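Local coordinates for trp repressor binding protein WrbA (Deinococcus radiodurans, PDB 1YDG), which catalyses the FMN-dependent reduction of quinones to quinols by NADH or NADPH, working as a homotetramer of flavodoxin-like subunits, at the interface of chains A and B and the interface of chains A and C. Numbering follows the deposited sequence. Chains: chain A/B/C, trp repressor binding protein WrbA.

Contact 1: the interface of chains A and B. Residues chain A 98, 101, 140-141, 144-145; chain B 89-92, 130.
B:Phe90 reaches out of an FMN-binding loop of one flavodoxin-like WrbA subunit and wedges its phenyl ring between side chains of chain A. One face of the ring receives the indole edge of A:Trp145: NE1 stands 3.8 Å above the phenyl plane, over its centre, and the two planes are 89° apart, an edge-to-face pair. The CD2 rim of the ring meets the methyl CG2 of A:Ile101 at 3.5 Å, the two side chains running antiparallel alongside one another. CD1 touches CB of A:His144, itself an FMN-binding residue. With CG of B:Phe90 beside its own backbone N (chi1 -57°), the ring points into chain A while its backbone stays against the imidazole. There the carbonyl carbon C of B:Phe90 lies over the face of A:His144, 3.5 Å from the ring centroid. N of B:Gly91 comes 3.3 Å from NE2 of A:His144, a contact of the stacked peptide and not a hydrogen bond. The carbonyl O of B:Phe90 takes a weak hydrogen bond from OG1 of A:Thr141 at 3.3 Å. That hydroxyl is in turn approached by both terminal nitrogens of A:Arg98, again weakly, NH2 at 3.1 Å from OG1. The guanidinium has CD1 of A:Ile101 over one face, and its NH2 comes 3.2 Å from the carbonyl O of B:Arg89.

Contact 2: the interface of chains A and C. Residues chain A 136, 140, 167; chain C 136, 140.
Near-anti first and second torsions stretch both copies of Gln136 towards each other, CG anti to the backbone N in A:Gln136 (chi1 168°) and likewise in C:Gln136, and the two side chains cross at about a right angle. Their terminal amides end up stacked face to face, with planes 9° apart and CD of A:Gln136 3.7 Å from CD of C:Gln136. A methionine from the opposite chain flanks each glutamine. The methyl CE of A:Met140 packs on CB of C:Gln136 at 3.7 Å, and the amide NE2 of C:Gln136 gives a weak hydrogen bond to SD of A:Met140 at 3.7 Å. The two-fold is broken locally, since the methyl of C:Met140 turns the other way (chi3 98°), towards SD of A:Met140; SD of C:Met140 lies 3.9 Å from CG of A:Gln136. The methionines thus border the stacked amides with apolar and sulfur surface, which is likely to limit their turning. Farther out, the ring of A:Tyr167 presents its edge to the carbonyl O of C:Met140, which lies in the ring plane, 3.7 Å from CE2. The patch joins helix 133-143 of chain A to its counterpart in chain C, helix 131-144, with the loop of A:Tyr167 at its margin.

Contact 3: the interface of chains A and C. Residues chain A 139, 149, 151, 153, 166-167; chain C 140, 143, 146-147, 149.
C:Met143 lies extended across A:Pro151 and A:Tyr167, at about right angles to both, and meets A:Tyr139 at a slant. Its methyl CE caps one face of the A:Tyr139 phenol, 3.8 Å above the plane and displaced towards the rim near CG. SD of C:Met143 touches CD2 of A:Tyr167 at 3.8 Å, and its CG packs on CG of A:Pro151. With CG beside the backbone N (chi1 -63°), the thioether passes between the proline and the tyrosines. The phenol is held from its far end: OH of A:Tyr139 donates to the carbonyl O of A:Tyr167 at 2.6 Å, almost straight in line with the carbonyl bond (176°), tying helix to loop. An alanine here would probably leave the methyl of C:Met143 without its aromatic wall and the carbonyl of A:Tyr167 without this donor. Alongside, A:Leu149 and C:Leu149 form an antiparallel bridge, N of each bonding O of the other at 3.0 Å, while their side chains cross and meet CB to CB at 3.9 Å. A water spans O of A:Pro151 and O of C:Ala147, 2.7 Å from each. The site joins the end of helix 131-144 in chain C to helix 133-143 and loops of chain A, beside the paired strands 148-149.

Contact 1: the interface of chains A and B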
loop_
_atom_site.group_PDB
_atom_site.type_symbol
_atom_site.label_atom_id
_atom_site.label_comp_id
_atom_site.label_asym_id
_atom_site.label_seq_id
_atom_site.Cartn_x
_atom_site.Cartn_y
_atom_site.Cartn_z
ATOM N N ARG A 98 -12.577 11.643 1.118
ATOM C CA ARG A 98 -12.950 10.589 2.064
ATOM C C ARG A 98 -14.333 10.803 2.648
ATOM O O ARG A 98 -15.077 9.839 2.863
ATOM C CB ARG A 98 -11.969 10.483 3.214
ATOM C CG ARG A 98 -10.560 10.126 2.878
ATOM C CD ARG A 98 -10.354 8.951 1.899
ATOM N NE ARG A 98 -10.988 7.707 2.305
ATOM C CZ ARG A 98 -10.680 6.499 1.815
ATOM N NH1 ARG A 98 -9.689 6.352 0.953
ATOM N NH2 ARG A 98 -11.334 5.423 2.227
ATOM N N ILE A 101 -16.697 9.538 0.086
ATOM C CA ILE A 101 -16.580 8.083 0.187
ATOM C C ILE A 101 -17.380 7.550 1.382
ATOM O O ILE A 101 -18.102 6.586 1.261
ATOM C CB ILE A 101 -15.077 7.660 0.226
ATOM C CG1 ILE A 101 -14.496 7.663 -1.194
ATOM C CG2 ILE A 101 -14.877 6.304 0.829
ATOM C CD1 ILE A 101 -13.008 7.751 -1.251
ATOM N N MET A 140 -7.792 0.822 -3.541
ATOM C CA MET A 140 -8.128 -0.120 -2.480
ATOM C C MET A 140 -9.572 0.080 -2.045
ATOM O O MET A 140 -10.281 -0.884 -1.804
ATOM C CB MET A 140 -7.187 0.027 -1.279
ATOM C CG MET A 140 -5.694 -0.280 -1.563
ATOM S SD MET A 140 -5.323 -1.636 -2.714
ATOM C CE MET A 140 -5.487 -3.101 -1.684
ATOM N N THR A 141 -9.998 1.336 -1.943
ATOM C CA THR A 141 -11.362 1.675 -1.560
ATOM C C THR A 141 -12.354 1.017 -2.516
ATOM O O THR A 141 -13.291 0.335 -2.089
ATOM C CB THR A 141 -11.545 3.223 -1.529
ATOM O OG1 THR A 141 -10.944 3.740 -0.345
ATOM C CG2 THR A 141 -12.975 3.632 -1.527
ATOM N N HIS A 144 -13.417 -2.633 -2.302
ATOM C CA HIS A 144 -14.422 -2.964 -1.284
ATOM C C HIS A 144 -15.831 -3.000 -1.851
ATOM O O HIS A 144 -16.687 -3.668 -1.291
ATOM C CB HIS A 144 -14.363 -1.970 -0.110
ATOM C CG HIS A 144 -13.261 -2.240 0.864
ATOM N ND1 HIS A 144 -13.492 -2.777 2.111
ATOM C CD2 HIS A 144 -11.928 -2.033 0.781
ATOM C CE1 HIS A 144 -12.343 -2.891 2.752
ATOM N NE2 HIS A 144 -11.377 -2.457 1.961
ATOM N N TRP A 145 -16.039 -2.301 -2.969
ATOM C CA TRP A 145 -17.310 -2.229 -3.671
ATOM C C TRP A 145 -17.499 -3.285 -4.744
ATOM O O TRP A 145 -18.572 -3.344 -5.346
ATOM C CB TRP A 145 -17.440 -0.916 -4.418
ATOM C CG TRP A 145 -17.072 0.317 -3.670
ATOM C CD1 TRP A 145 -17.027 0.495 -2.322
ATOM C CD2 TRP A 145 -16.741 1.571 -4.253
ATOM N NE1 TRP A 145 -16.660 1.795 -2.031
ATOM C CE2 TRP A 145 -16.489 2.469 -3.207
ATOM C CE3 TRP A 145 -16.634 2.020 -5.568
ATOM C CZ2 TRP A 145 -16.124 3.784 -3.434
ATOM C CZ3 TRP A 145 -16.274 3.344 -5.786
ATOM C CH2 TRP A 145 -16.023 4.196 -4.731
ATOM N N ARG B 89 -12.612 2.379 7.109
ATOM C CA ARG B 89 -13.659 2.766 6.193
ATOM C C ARG B 89 -13.120 2.428 4.783
ATOM O O ARG B 89 -12.227 3.091 4.257
ATOM C CB ARG B 89 -13.941 4.267 6.365
ATOM C CG ARG B 89 -15.400 4.691 6.296
ATOM C CD ARG B 89 -16.247 4.065 7.400
ATOM N NE ARG B 89 -16.622 4.954 8.508
ATOM C CZ ARG B 89 -16.632 4.574 9.792
ATOM N NH1 ARG B 89 -16.231 3.351 10.152
ATOM N NH2 ARG B 89 -17.014 5.416 10.739
ATOM N N PHE B 90 -13.637 1.355 4.206
ATOM C CA PHE B 90 -13.204 0.883 2.893
ATOM C C PHE B 90 -11.675 0.760 2.754
ATOM O O PHE B 90 -11.121 1.113 1.712
ATOM C CB PHE B 90 -13.758 1.788 1.788
ATOM C CG PHE B 90 -15.264 1.908 1.777
ATOM C CD1 PHE B 90 -16.075 0.780 1.680
ATOM C CD2 PHE B 90 -15.868 3.150 1.836
ATOM C CE1 PHE B 90 -17.467 0.901 1.659
ATOM C CE2 PHE B 90 -17.258 3.280 1.816
ATOM C CZ PHE B 90 -18.054 2.169 1.728
ATOM N N GLY B 91 -11.004 0.287 3.800
ATOM C CA GLY B 91 -9.552 0.093 3.795
ATOM C C GLY B 91 -8.682 1.321 4.029
ATOM O O GLY B 91 -7.433 1.272 3.875
ATOM N N GLY B 92 -9.322 2.425 4.406
ATOM C CA GLY B 92 -8.624 3.643 4.760
ATOM C C GLY B 92 -9.158 4.115 6.094
ATOM O O GLY B 92 -10.037 3.485 6.671
ATOM N N GLY B 130 -9.831 -4.830 5.506
ATOM C CA GLY B 130 -9.121 -3.611 5.116
ATOM C C GLY B 130 -8.329 -2.955 6.228
ATOM O O GLY B 130 -7.739 -1.906 6.026
#

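Contact 2: the interface of chains A and C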
loop_
_atom_site.group_PDB
_atom_site.type_symbol
_atom_site.label_atom_id
_atom_site.label_comp_id
_atom_site.label_asym_id
_atom_site.label_seq_id
_atom_site.Cartn_x
_atom_site.Cartn_y
_atom_site.Cartn_z
ATOM N N GLN A 136 -3.270 4.572 -5.200
ATOM C CA GLN A 136 -3.412 3.267 -4.584
ATOM C C GLN A 136 -4.482 3.217 -3.483
ATOM O O GLN A 136 -5.244 2.259 -3.414
ATOM C CB GLN A 136 -2.067 2.835 -4.024
ATOM C CG GLN A 136 -2.119 1.644 -3.129
ATOM C CD GLN A 136 -0.798 1.422 -2.428
ATOM O OE1 GLN A 136 -0.468 2.125 -1.462
ATOM N NE2 GLN A 136 -0.025 0.477 -2.921
ATOM N N MET A 140 -7.792 0.822 -3.541
ATOM C CA MET A 140 -8.128 -0.120 -2.480
ATOM C C MET A 140 -9.572 0.080 -2.045
ATOM O O MET A 140 -10.281 -0.884 -1.804
ATOM C CB MET A 140 -7.187 0.027 -1.279
ATOM C CG MET A 140 -5.694 -0.280 -1.563
ATOM S SD MET A 140 -5.323 -1.636 -2.714
ATOM C CE MET A 140 -5.487 -3.101 -1.684
ATOM N N TYR A 167 -0.711 3.624 -12.682
ATOM C CA TYR A 167 -1.787 3.507 -11.726
ATOM C C TYR A 167 -2.908 4.489 -12.124
ATOM O O TYR A 167 -4.091 4.196 -11.960
ATOM C CB TYR A 167 -1.278 3.801 -10.299
ATOM C CG TYR A 167 -0.060 2.999 -9.872
ATOM C CD1 TYR A 167 1.075 3.630 -9.369
ATOM C CD2 TYR A 167 -0.022 1.619 -10.027
ATOM C CE1 TYR A 167 2.211 2.885 -8.991
ATOM C CE2 TYR A 167 1.088 0.871 -9.660
ATOM C CZ TYR A 167 2.211 1.505 -9.135
ATOM O OH TYR A 167 3.340 0.745 -8.783
ATOM N N GLN C 136 -2.422 -6.582 -2.156
ATOM C CA GLN C 136 -2.183 -5.250 -2.698
ATOM C C GLN C 136 -0.957 -5.206 -3.617
ATOM O O GLN C 136 -1.026 -4.664 -4.715
ATOM C CB GLN C 136 -1.993 -4.243 -1.573
ATOM C CG GLN C 136 -1.560 -2.844 -2.045
ATOM C CD GLN C 136 -1.368 -1.844 -0.873
ATOM O OE1 GLN C 136 -0.410 -1.939 -0.089
ATOM N NE2 GLN C 136 -2.263 -0.882 -0.784
ATOM N N MET C 140 -1.013 -4.191 -7.542
ATOM C CA MET C 140 -0.211 -3.062 -8.052
ATOM C C MET C 140 0.644 -3.494 -9.259
ATOM O O MET C 140 0.723 -2.778 -10.257
ATOM C CB MET C 140 0.682 -2.431 -6.989
ATOM C CG MET C 140 -0.042 -1.715 -5.835
ATOM S SD MET C 140 -1.357 -0.535 -6.242
ATOM C CE MET C 140 -2.789 -1.570 -6.005
#

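Contact 3: the interface of chains A and C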
loop_
_atom_site.group_PDB
_atom_site.type_symbol
_atom_site.label_atom_id
_atom_site.label_comp_id
_atom_site.label_asym_id
_atom_site.label_seq_id
_atom_site.Cartn_x
_atom_site.Cartn_y
_atom_site.Cartn_z
ATOM N N TYR A 139 -7.812 3.166 -5.171
ATOM C CA TYR A 139 -8.081 1.844 -5.744
ATOM C C TYR A 139 -8.465 0.803 -4.687
ATOM O O TYR A 139 -9.377 0.009 -4.909
ATOM C CB TYR A 139 -6.904 1.341 -6.589
ATOM C CG TYR A 139 -6.841 1.967 -7.950
ATOM C CD1 TYR A 139 -7.792 1.676 -8.918
ATOM C CD2 TYR A 139 -5.829 2.842 -8.282
ATOM C CE1 TYR A 139 -7.747 2.241 -10.160
ATOM C CE2 TYR A 139 -5.777 3.419 -9.541
ATOM C CZ TYR A 139 -6.724 3.117 -10.469
ATOM O OH TYR A 139 -6.661 3.697 -11.708
ATOM N N LEU A 149 -11.411 -2.551 -11.757
ATOM C CA LEU A 149 -10.453 -1.457 -11.826
ATOM C C LEU A 149 -9.791 -1.457 -13.190
ATOM O O LEU A 149 -9.313 -2.493 -13.641
ATOM C CB LEU A 149 -9.405 -1.547 -10.711
ATOM C CG LEU A 149 -9.936 -1.983 -9.326
ATOM C CD1 LEU A 149 -8.849 -1.925 -8.265
ATOM C CD2 LEU A 149 -11.144 -1.190 -8.864
ATOM N N PRO A 151 -7.111 0.818 -14.574
ATOM C CA PRO A 151 -6.026 1.777 -14.653
ATOM C C PRO A 151 -5.402 1.762 -16.047
ATOM O O PRO A 151 -5.545 0.777 -16.762
ATOM C CB PRO A 151 -5.032 1.255 -13.626
ATOM C CG PRO A 151 -5.263 -0.186 -13.608
ATOM C CD PRO A 151 -6.745 -0.320 -13.714
ATOM N N GLY A 153 -2.259 1.624 -17.080
ATOM C CA GLY A 153 -1.041 0.858 -17.290
ATOM C C GLY A 153 -0.146 1.628 -18.227
ATOM O O GLY A 153 -0.127 2.847 -18.206
ATOM N N PRO A 166 1.469 4.153 -14.159
ATOM C CA PRO A 166 0.529 3.174 -14.705
ATOM C C PRO A 166 -0.763 3.091 -13.902
ATOM O O PRO A 166 -1.751 2.510 -14.367
ATOM C CB PRO A 166 1.300 1.852 -14.613
ATOM C CG PRO A 166 2.290 2.046 -13.538
ATOM C CD PRO A 166 2.517 3.518 -13.335
ATOM N N TYR A 167 -0.711 3.624 -12.682
ATOM C CA TYR A 167 -1.787 3.507 -11.726
ATOM C C TYR A 167 -2.908 4.489 -12.124
ATOM O O TYR A 167 -4.091 4.196 -11.960
ATOM C CB TYR A 167 -1.278 3.801 -10.299
ATOM C CG TYR A 167 -0.060 2.999 -9.872
ATOM C CD1 TYR A 167 1.075 3.630 -9.369
ATOM C CD2 TYR A 167 -0.022 1.619 -10.027
ATOM C CE1 TYR A 167 2.211 2.885 -8.991
ATOM C CE2 TYR A 167 1.088 0.871 -9.660
ATOM C CZ TYR A 167 2.211 1.505 -9.135
ATOM O OH TYR A 167 3.340 0.745 -8.783
ATOM N N MET C 140 -1.013 -4.191 -7.542
ATOM C CA MET C 140 -0.211 -3.062 -8.052
ATOM C C MET C 140 0.644 -3.494 -9.259
ATOM O O MET C 140 0.723 -2.778 -10.257
ATOM C CB MET C 140 0.682 -2.431 -6.989
ATOM C CG MET C 140 -0.042 -1.715 -5.835
ATOM S SD MET C 140 -1.357 -0.535 -6.242
ATOM C CE MET C 140 -2.789 -1.570 -6.005
ATOM N N MET C 143 -1.326 -3.718 -12.399
ATOM C CA MET C 143 -1.644 -2.418 -12.988
ATOM C C MET C 143 -0.610 -1.984 -14.020
ATOM O O MET C 143 -0.959 -1.347 -15.017
ATOM C CB MET C 143 -1.773 -1.333 -11.941
ATOM C CG MET C 143 -2.913 -1.589 -10.974
ATOM S SD MET C 143 -3.381 -0.135 -10.067
ATOM C CE MET C 143 -4.467 -0.846 -8.827
ATOM N N GLY C 146 -1.632 -3.120 -17.399
ATOM C CA GLY C 146 -2.934 -2.713 -17.912
ATOM C C GLY C 146 -3.958 -3.831 -17.796
ATOM O O GLY C 146 -4.845 -3.968 -18.636
ATOM N N ALA C 147 -3.837 -4.633 -16.749
ATOM C CA ALA C 147 -4.833 -5.640 -16.447
ATOM C C ALA C 147 -6.117 -4.947 -15.983
ATOM O O ALA C 147 -6.100 -3.784 -15.559
ATOM C CB ALA C 147 -4.321 -6.574 -15.375
ATOM N N LEU C 149 -8.624 -5.324 -13.140
ATOM C CA LEU C 149 -8.566 -5.976 -11.845
ATOM C C LEU C 149 -9.966 -6.332 -11.389
ATOM O O LEU C 149 -10.832 -5.474 -11.386
ATOM C CB LEU C 149 -7.846 -5.111 -10.821
ATOM C CG LEU C 149 -6.506 -4.506 -11.283
ATOM C CD1 LEU C 149 -5.791 -3.878 -10.149
ATOM C CD2 LEU C 149 -5.630 -5.560 -11.922
HETATM O O HOH W 1 -6.848 -1.629 -16.910
#

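Contact 1 joins chains A and B, whereas contacts 2 and 3 are neighbouring patches of the A–C interface, their C-alpha centres about 7 Å apart and sharing A:Tyr167 and C:Met140. Contact 1 lies about 12 Å from contact 2, with A:Met140 in common, and about 17 Å from contact 3. Helix 133-143 of chain A enters all three, so one element serves both two-fold interfaces of the homotetramer. A:His144, just beyond that helix, and B:Phe90 are both FMN-binding residues, so the A–B contact adjoins cofactor-binding residues and may form part of that site.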